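Local atomic coordinates of paenibacillus xanthan lyase (PDB entry 6F2P), a protein that probably cleaves the polysaccharide xanthan by the beta-elimination expected of a family 8 polysaccharide lyase, and binds several calcium ions. Residues 261-266 with 319-324; 292-297 with 335-340; 298-303 with 324-329. All coordinates share one frame; numbering follows the deposited sequence.

Contacts 1 and 3 lie in the buried interior of the helical domain, whereas contact 2 is partly exposed. Helix 312-328 serves both buried contacts, meeting helix 256-267 in contact 1 and helix 292-307 in contact 3; Ile303 touches Ile263 and Val322, so the two packings are continuous. Contact 2 uses the start of helix 292-307 and sets it against the loop that leads into helix 340-351. All three are mainly apolar, contact 2 with an exposed lysine ammonium at its margin, but their means differ: a long methionine and aromatic rings in contacts 1 and 3, small valine and alanine methyls in contact 2. Contact 3 also runs into a calcium site.

Contact 1: residues 261-266 with 319-324; sequences RWIYDS and KRMVKY
The ring of Tyr264 meets Met321 at its CE1 corner, where the methyl CE of the methionine approaches obliquely, 4.1 Å from CE1. Within its own helix the ring's CD2 sits over the centre of the Arg261 guanidinium, 3.4 Å above that plane. The ring of Phe318 meets that of Tyr264 with the planes at about 55°, and the hydroxyl is hydrogen-bonded to Asp314, so both the ring and its polar end are fixed by helix 312-328. The other partner of Met321 is Ile263, whose branch CG2 lies 3.9 Å from SD and slightly farther from CE. Met321 reaches this place with CG between its backbone N and carbonyl carbon (chi1 67°), an extended middle, and a bend at chi3 (79°) that swings CE round to the tyrosine. One thioether thus bridges backbones whose nearest CA atoms, those of Tyr264 and Met321, are 10.2 Å apart. Ile263 also packs on Ile303 and Leu306 of helix 292-307. Helices 256-267, 292-307 and 312-328 meet here in the alpha-helical domain, which in family 8 polysaccharide lyases is an (alpha/alpha) toroid.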
loop_
_atom_site.group_PDB
_atom_site.type_symbol
_atom_site.label_atom_id
_atom_site.label_comp_id
_atom_site.label_asym_id
_atom_site.label_seq_id
_atom_site.Cartn_x
_atom_site.Cartn_y
_atom_site.Cartn_z
ATOM N N ARG A 261 18.371 7.937 -2.194
ATOM C CA ARG A 261 17.433 7.122 -1.445
ATOM C C ARG A 261 16.733 6.109 -2.351
ATOM O O ARG A 261 16.479 4.966 -1.923
ATOM C CB ARG A 261 16.389 7.987 -0.722
ATOM C CG ARG A 261 16.939 9.005 0.280
ATOM C CD ARG A 261 18.122 8.481 1.086
ATOM N NE ARG A 261 17.797 7.307 1.896
ATOM C CZ ARG A 261 18.673 6.668 2.668
ATOM N NH1 ARG A 261 19.928 7.098 2.746
ATOM N NH2 ARG A 261 18.295 5.599 3.362
ATOM N N TRP A 262 16.422 6.530 -3.584
ATOM C CA TRP A 262 15.714 5.670 -4.547
ATOM C C TRP A 262 16.390 4.314 -4.683
ATOM O O TRP A 262 15.722 3.286 -4.783
ATOM C CB TRP A 262 15.616 6.312 -5.933
ATOM C CG TRP A 262 14.738 7.534 -5.996
ATOM C CD1 TRP A 262 13.829 7.945 -5.059
ATOM C CD2 TRP A 262 14.696 8.509 -7.053
ATOM N NE1 TRP A 262 13.220 9.110 -5.474
ATOM C CE2 TRP A 262 13.736 9.476 -6.690
ATOM C CE3 TRP A 262 15.377 8.659 -8.264
ATOM C CZ2 TRP A 262 13.442 10.577 -7.499
ATOM C CZ3 TRP A 262 15.078 9.751 -9.068
ATOM C CH2 TRP A 262 14.122 10.693 -8.681
ATOM N N ILE A 263 17.719 4.321 -4.673
ATOM C CA ILE A 263 18.485 3.086 -4.721
ATOM C C ILE A 263 18.142 2.156 -3.555
ATOM O O ILE A 263 17.829 0.986 -3.768
ATOM C CB ILE A 263 19.988 3.370 -4.735
ATOM C CG1 ILE A 263 20.340 4.294 -5.910
ATOM C CG2 ILE A 263 20.775 2.080 -4.794
ATOM C CD1 ILE A 263 19.796 3.829 -7.248
ATOM N N TYR A 264 18.178 2.670 -2.325
ATOM C CA TYR A 264 17.869 1.833 -1.164
ATOM C C TYR A 264 16.405 1.415 -1.146
ATOM O O TYR A 264 16.081 0.293 -0.771
ATOM C CB TYR A 264 18.186 2.545 0.148
ATOM C CG TYR A 264 19.622 2.946 0.321
ATOM C CD1 TYR A 264 20.633 2.001 0.307
ATOM C CD2 TYR A 264 19.966 4.275 0.530
ATOM C CE1 TYR A 264 21.952 2.367 0.475
ATOM C CE2 TYR A 264 21.279 4.654 0.703
ATOM C CZ TYR A 264 22.271 3.697 0.675
ATOM O OH TYR A 264 23.584 4.075 0.844
ATOM N N ASP A 265 15.526 2.328 -1.541
ATOM C CA ASP A 265 14.095 2.102 -1.408
ATOM C C ASP A 265 13.429 1.519 -2.645
ATOM O O ASP A 265 12.545 0.677 -2.526
ATOM C CB ASP A 265 13.382 3.394 -1.013
ATOM C CG ASP A 265 13.890 3.964 0.293
ATOM O OD1 ASP A 265 14.490 3.198 1.088
ATOM O OD2 ASP A 265 13.689 5.179 0.519
ATOM N N SER A 266 13.848 1.950 -3.833
ATOM C CA SER A 266 13.115 1.589 -5.040
ATOM C C SER A 266 13.854 0.653 -5.986
ATOM O O SER A 266 13.264 0.172 -6.952
ATOM C CB SER A 266 12.676 2.847 -5.775
ATOM O OG SER A 266 11.898 3.656 -4.917
ATOM N N LYS A 319 28.784 0.794 -3.929
ATOM C CA LYS A 319 29.832 -0.017 -4.532
ATOM C C LYS A 319 29.729 -1.442 -4.034
ATOM O O LYS A 319 30.043 -2.382 -4.758
ATOM C CB LYS A 319 31.223 0.533 -4.225
ATOM C CG LYS A 319 31.519 1.866 -4.871
ATOM C CD LYS A 319 32.921 2.336 -4.538
ATOM C CE LYS A 319 33.051 3.815 -4.838
ATOM N NZ LYS A 319 34.461 4.285 -4.833
ATOM N N ARG A 320 29.276 -1.600 -2.796
ATOM C CA ARG A 320 29.221 -2.921 -2.193
ATOM C C ARG A 320 28.126 -3.760 -2.827
ATOM O O ARG A 320 28.315 -4.941 -3.084
ATOM C CB ARG A 320 29.022 -2.837 -0.676
ATOM C CG ARG A 320 30.250 -2.357 0.082
ATOM C CD ARG A 320 30.121 -2.588 1.579
ATOM N NE ARG A 320 30.362 -3.980 1.947
ATOM C CZ ARG A 320 29.679 -4.642 2.877
ATOM N NH1 ARG A 320 28.693 -4.044 3.534
ATOM N NH2 ARG A 320 29.975 -5.907 3.142
ATOM N N MET A 321 26.975 -3.156 -3.084
ATOM C CA MET A 321 25.886 -3.931 -3.646
ATOM C C MET A 321 26.161 -4.262 -5.124
ATOM O O MET A 321 25.932 -5.393 -5.568
ATOM C CB MET A 321 24.535 -3.237 -3.415
ATOM C CG MET A 321 24.339 -1.925 -4.153
ATOM S SD MET A 321 22.707 -1.212 -3.859
ATOM C CE MET A 321 22.926 -0.472 -2.246
ATOM N N VAL A 322 26.686 -3.293 -5.870
ATOM C CA VAL A 322 27.058 -3.530 -7.260
ATOM C C VAL A 322 28.146 -4.602 -7.375
ATOM O O VAL A 322 28.082 -5.464 -8.255
ATOM C CB VAL A 322 27.479 -2.227 -7.977
ATOM C CG1 VAL A 322 28.118 -2.514 -9.335
ATOM C CG2 VAL A 322 26.279 -1.336 -8.159
ATOM N N LYS A 323 29.128 -4.572 -6.479
ATOM C CA LYS A 323 30.165 -5.598 -6.501
ATOM C C LYS A 323 29.558 -6.981 -6.339
ATOM O O LYS A 323 29.860 -7.887 -7.120
ATOM C CB LYS A 323 31.221 -5.366 -5.419
ATOM C CG LYS A 323 32.405 -6.328 -5.517
ATOM C CD LYS A 323 33.638 -5.783 -4.821
ATOM C CE LYS A 323 34.854 -6.656 -5.103
ATOM N NZ LYS A 323 36.117 -6.092 -4.537
ATOM N N TYR A 324 28.703 -7.124 -5.328
ATOM C CA TYR A 324 27.966 -8.359 -5.060
ATOM C C TYR A 324 27.321 -8.908 -6.320
ATOM O O TYR A 324 27.512 -10.075 -6.664
ATOM C CB TYR A 324 26.882 -8.111 -4.001
ATOM C CG TYR A 324 26.007 -9.313 -3.689
ATOM C CD1 TYR A 324 26.533 -10.439 -3.065
ATOM C CD2 TYR A 324 24.654 -9.315 -3.997
ATOM C CE1 TYR A 324 25.737 -11.540 -2.767
ATOM C CE2 TYR A 324 23.848 -10.412 -3.703
ATOM C CZ TYR A 324 24.397 -11.520 -3.084
ATOM O OH TYR A 324 23.617 -12.622 -2.784
#

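Contact 2: residues 292-297 with 335-340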
loop_
_atom_site.group_PDB
_atom_site.type_symbol
_atom_site.label_atom_id
_atom_site.label_comp_id
_atom_site.label_asym_id
_atom_site.label_seq_id
_atom_site.Cartn_x
_atom_site.Cartn_y
_atom_site.Cartn_z
ATOM N N ASP A 292 14.523 -9.778 -17.504
ATOM C CA ASP A 292 14.876 -9.279 -16.169
ATOM C C ASP A 292 16.375 -9.066 -15.899
ATOM O O ASP A 292 16.763 -8.053 -15.294
ATOM C CB ASP A 292 14.205 -10.110 -15.056
ATOM C CG ASP A 292 14.711 -11.542 -14.987
ATOM O OD1 ASP A 292 15.408 -11.991 -15.924
ATOM O OD2 ASP A 292 14.399 -12.221 -13.981
ATOM N N ASP A 293 17.212 -9.992 -16.365
ATOM C CA ASP A 293 18.657 -9.841 -16.182
ATOM C C ASP A 293 19.237 -8.710 -17.032
ATOM O O ASP A 293 20.146 -8.006 -16.591
ATOM C CB ASP A 293 19.405 -11.152 -16.428
ATOM C CG ASP A 293 19.280 -11.646 -17.859
ATOM O OD1 ASP A 293 18.316 -11.268 -18.563
ATOM O OD2 ASP A 293 20.154 -12.436 -18.271
ATOM N N LYS A 294 18.704 -8.522 -18.236
ATOM C CA LYS A 294 19.142 -7.396 -19.067
ATOM C C LYS A 294 18.590 -6.082 -18.520
ATOM O O LYS A 294 19.259 -5.050 -18.582
ATOM C CB LYS A 294 18.754 -7.585 -20.546
ATOM C CG LYS A 294 19.798 -8.307 -21.396
ATOM C CD LYS A 294 20.828 -7.335 -21.983
ATOM C CE LYS A 294 21.751 -8.027 -22.989
ATOM N NZ LYS A 294 22.500 -7.069 -23.869
ATOM N N ALA A 295 17.377 -6.129 -17.972
ATOM C CA ALA A 295 16.713 -4.930 -17.460
ATOM C C ALA A 295 17.448 -4.366 -16.262
ATOM O O ALA A 295 17.357 -3.176 -15.970
ATOM C CB ALA A 295 15.270 -5.236 -17.085
ATOM N N ALA A 296 18.172 -5.235 -15.568
ATOM C CA ALA A 296 18.884 -4.860 -14.352
ATOM C C ALA A 296 20.105 -4.001 -14.654
ATOM O O ALA A 296 20.578 -3.242 -13.795
ATOM C CB ALA A 296 19.301 -6.107 -13.600
ATOM N N VAL A 297 20.608 -4.132 -15.877
ATOM C CA VAL A 297 21.877 -3.522 -16.255
ATOM C C VAL A 297 21.895 -1.996 -16.144
ATOM O O VAL A 297 22.840 -1.427 -15.603
ATOM C CB VAL A 297 22.334 -3.980 -17.658
ATOM C CG1 VAL A 297 23.489 -3.139 -18.132
ATOM C CG2 VAL A 297 22.735 -5.454 -17.624
ATOM N N LEU A 335 28.928 -6.704 -18.133
ATOM C CA LEU A 335 30.143 -6.321 -18.874
ATOM C C LEU A 335 29.981 -6.376 -20.389
ATOM O O LEU A 335 30.569 -5.569 -21.112
ATOM C CB LEU A 335 31.356 -7.149 -18.434
ATOM C CG LEU A 335 31.819 -6.824 -17.011
ATOM C CD1 LEU A 335 32.786 -7.860 -16.487
ATOM C CD2 LEU A 335 32.444 -5.439 -16.946
ATOM N N LYS A 336 29.166 -7.308 -20.867
ATOM C CA LYS A 336 28.955 -7.451 -22.305
ATOM C C LYS A 336 27.918 -6.475 -22.847
ATOM O O LYS A 336 27.694 -6.411 -24.056
ATOM C CB LYS A 336 28.525 -8.877 -22.640
ATOM C CG LYS A 336 29.620 -9.909 -22.493
ATOM C CD LYS A 336 29.025 -11.281 -22.260
ATOM C CE LYS A 336 30.019 -12.371 -22.583
ATOM N NZ LYS A 336 30.273 -12.441 -24.051
ATOM N N ALA A 337 27.284 -5.715 -21.961
ATOM C CA ALA A 337 26.183 -4.850 -22.384
ATOM C C ALA A 337 26.500 -3.356 -22.341
ATOM O O ALA A 337 25.956 -2.592 -23.119
ATOM C CB ALA A 337 24.931 -5.148 -21.571
ATOM N N VAL A 338 27.381 -2.943 -21.441
ATOM C CA VAL A 338 27.623 -1.521 -21.221
ATOM C C VAL A 338 28.810 -0.968 -21.996
ATOM O O VAL A 338 29.552 -1.703 -22.655
ATOM C CB VAL A 338 27.873 -1.232 -19.738
ATOM C CG1 VAL A 338 26.690 -1.690 -18.918
ATOM C CG2 VAL A 338 29.145 -1.921 -19.288
ATOM N N SER A 339 28.988 0.343 -21.889
ATOM C CA SER A 339 30.054 1.032 -22.599
ATOM C C SER A 339 31.396 0.740 -21.954
ATOM O O SER A 339 31.460 0.189 -20.843
ATOM C CB SER A 339 29.807 2.533 -22.578
ATOM O OG SER A 339 29.960 3.038 -21.261
ATOM N N ILE A 340 32.466 1.122 -22.645
ATOM C CA ILE A 340 33.810 0.881 -22.148
ATOM C C ILE A 340 33.993 1.578 -20.813
ATOM O O ILE A 340 34.508 0.989 -19.867
ATOM C CB ILE A 340 34.878 1.342 -23.154
ATOM C CG1 ILE A 340 34.843 0.438 -24.387
ATOM C CG2 ILE A 340 36.266 1.320 -22.514
ATOM C CD1 ILE A 340 35.671 0.938 -25.548
#
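Val297 faces Ala337 and Val338 where the first turns of helix 292-307 meet the irregular segment 335-340, a helix-to-loop packing in the alpha-helical part of this family 8 lyase. The loop joins helix 312-328 to helix 340-351, and Ser339 occupies the N-cap position of the latter.

Apolar contact carries most of the interface. Val297 points its CB at the loop, and with CG1 anti to the backbone N (chi1 169°) that methyl becomes the one that does the touching. Ala337 also directs its CB across, to 4.2 Å from Val297 CG1, whereas Val338 points its CB to the side, yet its CG1 reaches Val297. Beyond it Val338 rests on Ile343, so the valine pair continues into the packing of helix 340-351.

A charged side chain lies at the exposed margin. Lys294 bends at chi2 (-88°) and brings its ammonium alongside the alanine methyl, with NZ 3.9 Å from Ala337 CB; this is a van der Waals approach.

Polar bonds stay within the helix start and do not link the segments. Asp293 OD1 receives a weak hydrogen bond from Lys294 N, and Asp292 OD1 a similarly weak one from Asp293 N. Asp292 OD1 is also bonded to Asn423 ND2, which ties the beginning of the helix to a loop far along the sequence, beyond strand 411-415.

The closest approach between the segments is that of two methyls in side chains crossing at a slant: Val297 CG1 lies 3.6 Å from Val338 CG1.

Contact 3: residues 298-303 with 324-329. With CA (calcium ion), chain E.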
loop_
_atom_site.group_PDB
_atom_site.type_symbol
_atom_site.label_atom_id
_atom_site.label_comp_id
_atom_site.label_asym_id
_atom_site.label_seq_id
_atom_site.Cartn_x
_atom_site.Cartn_y
_atom_site.Cartn_z
ATOM N N THR A 298 20.848 -1.343 -16.632
ATOM C CA THR A 298 20.757 0.115 -16.576
ATOM C C THR A 298 20.748 0.617 -15.126
ATOM O O THR A 298 21.288 1.685 -14.820
ATOM C CB THR A 298 19.508 0.639 -17.332
ATOM O OG1 THR A 298 19.418 2.062 -17.189
ATOM C CG2 THR A 298 18.235 0.011 -16.777
ATOM N N VAL A 299 20.153 -0.168 -14.232
ATOM C CA VAL A 299 20.079 0.215 -12.832
ATOM C C VAL A 299 21.443 0.084 -12.161
ATOM O O VAL A 299 21.883 0.988 -11.435
ATOM C CB VAL A 299 19.051 -0.629 -12.069
ATOM C CG1 VAL A 299 19.052 -0.242 -10.613
ATOM C CG2 VAL A 299 17.669 -0.449 -12.666
ATOM N N MET A 300 22.107 -1.046 -12.397
ATOM C CA MET A 300 23.462 -1.250 -11.888
ATOM C C MET A 300 24.379 -0.137 -12.382
ATOM O O MET A 300 25.223 0.359 -11.636
ATOM C CB MET A 300 24.006 -2.615 -12.305
ATOM C CG MET A 300 23.238 -3.772 -11.698
ATOM S SD MET A 300 23.713 -5.401 -12.312
ATOM C CE MET A 300 25.465 -5.450 -11.969
ATOM N N ALA A 301 24.185 0.267 -13.636
ATOM C CA ALA A 301 24.988 1.326 -14.238
ATOM C C ALA A 301 24.695 2.646 -13.560
ATOM O O ALA A 301 25.600 3.432 -13.295
ATOM C CB ALA A 301 24.717 1.429 -15.741
ATOM N N SER A 302 23.423 2.883 -13.278
ATOM C CA SER A 302 23.009 4.116 -12.627
ATOM C C SER A 302 23.570 4.198 -11.218
ATOM O O SER A 302 23.922 5.284 -10.749
ATOM C CB SER A 302 21.486 4.210 -12.590
ATOM O OG SER A 302 20.947 4.417 -13.885
ATOM N N ILE A 303 23.654 3.049 -10.550
ATOM C CA ILE A 303 24.140 3.006 -9.174
ATOM C C ILE A 303 25.635 3.324 -9.122
ATOM O O ILE A 303 26.103 4.049 -8.232
ATOM C CB ILE A 303 23.822 1.654 -8.494
ATOM C CG1 ILE A 303 22.313 1.524 -8.276
ATOM C CG2 ILE A 303 24.526 1.555 -7.158
ATOM C CD1 ILE A 303 21.868 0.174 -7.746
ATOM N N TYR A 324 28.703 -7.124 -5.328
ATOM C CA TYR A 324 27.966 -8.359 -5.060
ATOM C C TYR A 324 27.321 -8.908 -6.320
ATOM O O TYR A 324 27.512 -10.075 -6.664
ATOM C CB TYR A 324 26.882 -8.111 -4.001
ATOM C CG TYR A 324 26.007 -9.313 -3.689
ATOM C CD1 TYR A 324 26.533 -10.439 -3.065
ATOM C CD2 TYR A 324 24.654 -9.315 -3.997
ATOM C CE1 TYR A 324 25.737 -11.540 -2.767
ATOM C CE2 TYR A 324 23.848 -10.412 -3.703
ATOM C CZ TYR A 324 24.397 -11.520 -3.084
ATOM O OH TYR A 324 23.617 -12.622 -2.784
ATOM N N TRP A 325 26.570 -8.054 -7.009
ATOM C CA TRP A 325 25.873 -8.460 -8.218
ATOM C C TRP A 325 26.818 -8.791 -9.375
ATOM O O TRP A 325 26.519 -9.657 -10.199
ATOM C CB TRP A 325 24.891 -7.373 -8.653
ATOM C CG TRP A 325 23.759 -7.150 -7.692
ATOM C CD1 TRP A 325 23.103 -8.098 -6.949
ATOM C CD2 TRP A 325 23.148 -5.891 -7.366
ATOM N NE1 TRP A 325 22.118 -7.503 -6.190
ATOM C CE2 TRP A 325 22.130 -6.151 -6.425
ATOM C CE3 TRP A 325 23.366 -4.569 -7.779
ATOM C CZ2 TRP A 325 21.332 -5.137 -5.896
ATOM C CZ3 TRP A 325 22.577 -3.566 -7.251
ATOM C CH2 TRP A 325 21.571 -3.853 -6.322
ATOM N N LEU A 326 27.948 -8.095 -9.456
ATOM C CA LEU A 326 28.880 -8.306 -10.564
ATOM C C LEU A 326 29.601 -9.628 -10.395
ATOM O O LEU A 326 29.856 -10.335 -11.367
ATOM C CB LEU A 326 29.896 -7.176 -10.650
ATOM C CG LEU A 326 29.402 -5.853 -11.221
ATOM C CD1 LEU A 326 30.432 -4.757 -10.991
ATOM C CD2 LEU A 326 29.120 -6.022 -12.699
ATOM N N LEU A 327 29.918 -9.960 -9.148
ATOM C CA LEU A 327 30.573 -11.222 -8.818
ATOM C C LEU A 327 29.670 -12.417 -9.128
ATOM O O LEU A 327 30.144 -13.524 -9.402
ATOM C CB LEU A 327 30.968 -11.226 -7.337
ATOM C CG LEU A 327 32.074 -10.242 -6.957
ATOM C CD1 LEU A 327 32.129 -10.066 -5.463
ATOM C CD2 LEU A 327 33.416 -10.719 -7.486
ATOM N N LEU A 328 28.364 -12.190 -9.073
ATOM C CA LEU A 328 27.408 -13.245 -9.353
ATOM C C LEU A 328 27.239 -13.415 -10.844
ATOM O O LEU A 328 26.838 -14.480 -11.304
ATOM C CB LEU A 328 26.060 -12.935 -8.705
ATOM C CG LEU A 328 26.055 -13.013 -7.180
ATOM C CD1 LEU A 328 24.751 -12.494 -6.619
ATOM C CD2 LEU A 328 26.284 -14.430 -6.732
ATOM N N ASP A 329 27.559 -12.360 -11.592
ATOM C CA ASP A 329 27.314 -12.318 -13.030
ATOM C C ASP A 329 28.384 -13.076 -13.818
ATOM O O ASP A 329 29.125 -12.495 -14.620
ATOM C CB ASP A 329 27.214 -10.866 -13.501
ATOM C CG ASP A 329 26.514 -10.732 -14.838
ATOM O OD1 ASP A 329 25.932 -11.739 -15.300
ATOM O OD2 ASP A 329 26.528 -9.619 -15.418
HETATM CA CA CA E . 23.960 -13.059 -15.894
HETATM O O HOH W 1 24.609 -13.935 -13.754
HETATM O O HOH W 2 22.785 -11.357 -14.723
HETATM O O HOH W 3 21.867 -14.502 -16.958
#
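Met300 and Trp325 form the centre of this contact between two consecutive helices. The methionine is the main bump: its chain, bent at chi3 (56°), puts the terminal methyl CE into the notch between neighbouring side chains of helix 312-328, 3.9 Å from Trp325 CB and 3.8 Å from Leu326 CD2. Methionine and leucine run past each other in opposite directions. Farther back, Met300 CG approaches the benzo part of the indole obliquely, 4.0 Å from CE3. One turn on, Ile303 meets the same indole at its rim: CD1 lies in the ring plane, 3.8 Å from CZ3, and the two side chains stand nearly at right angles. The indole is therefore touched by two side chains three residues apart, on one side of helix 292-307. These long side chains suit the spacing, since the segment axes are 12.0 Å apart at an angle of 137°.

At the end of helix 312-328, Asp329 OD1 binds a calcium ion at 2.4 Å, together with three waters, Asp331 and Thr333, while OD2 accepts a hydrogen bond from Phe334 N, which helps to fix the carboxylate.

Among the neighbouring elements, helix 229-244 packs against Thr298, Val299 and Ser302, helix 340-351 packs on Ala301 and Leu326, and Ile271 of strand 271-272 touches Val299 and Trp325.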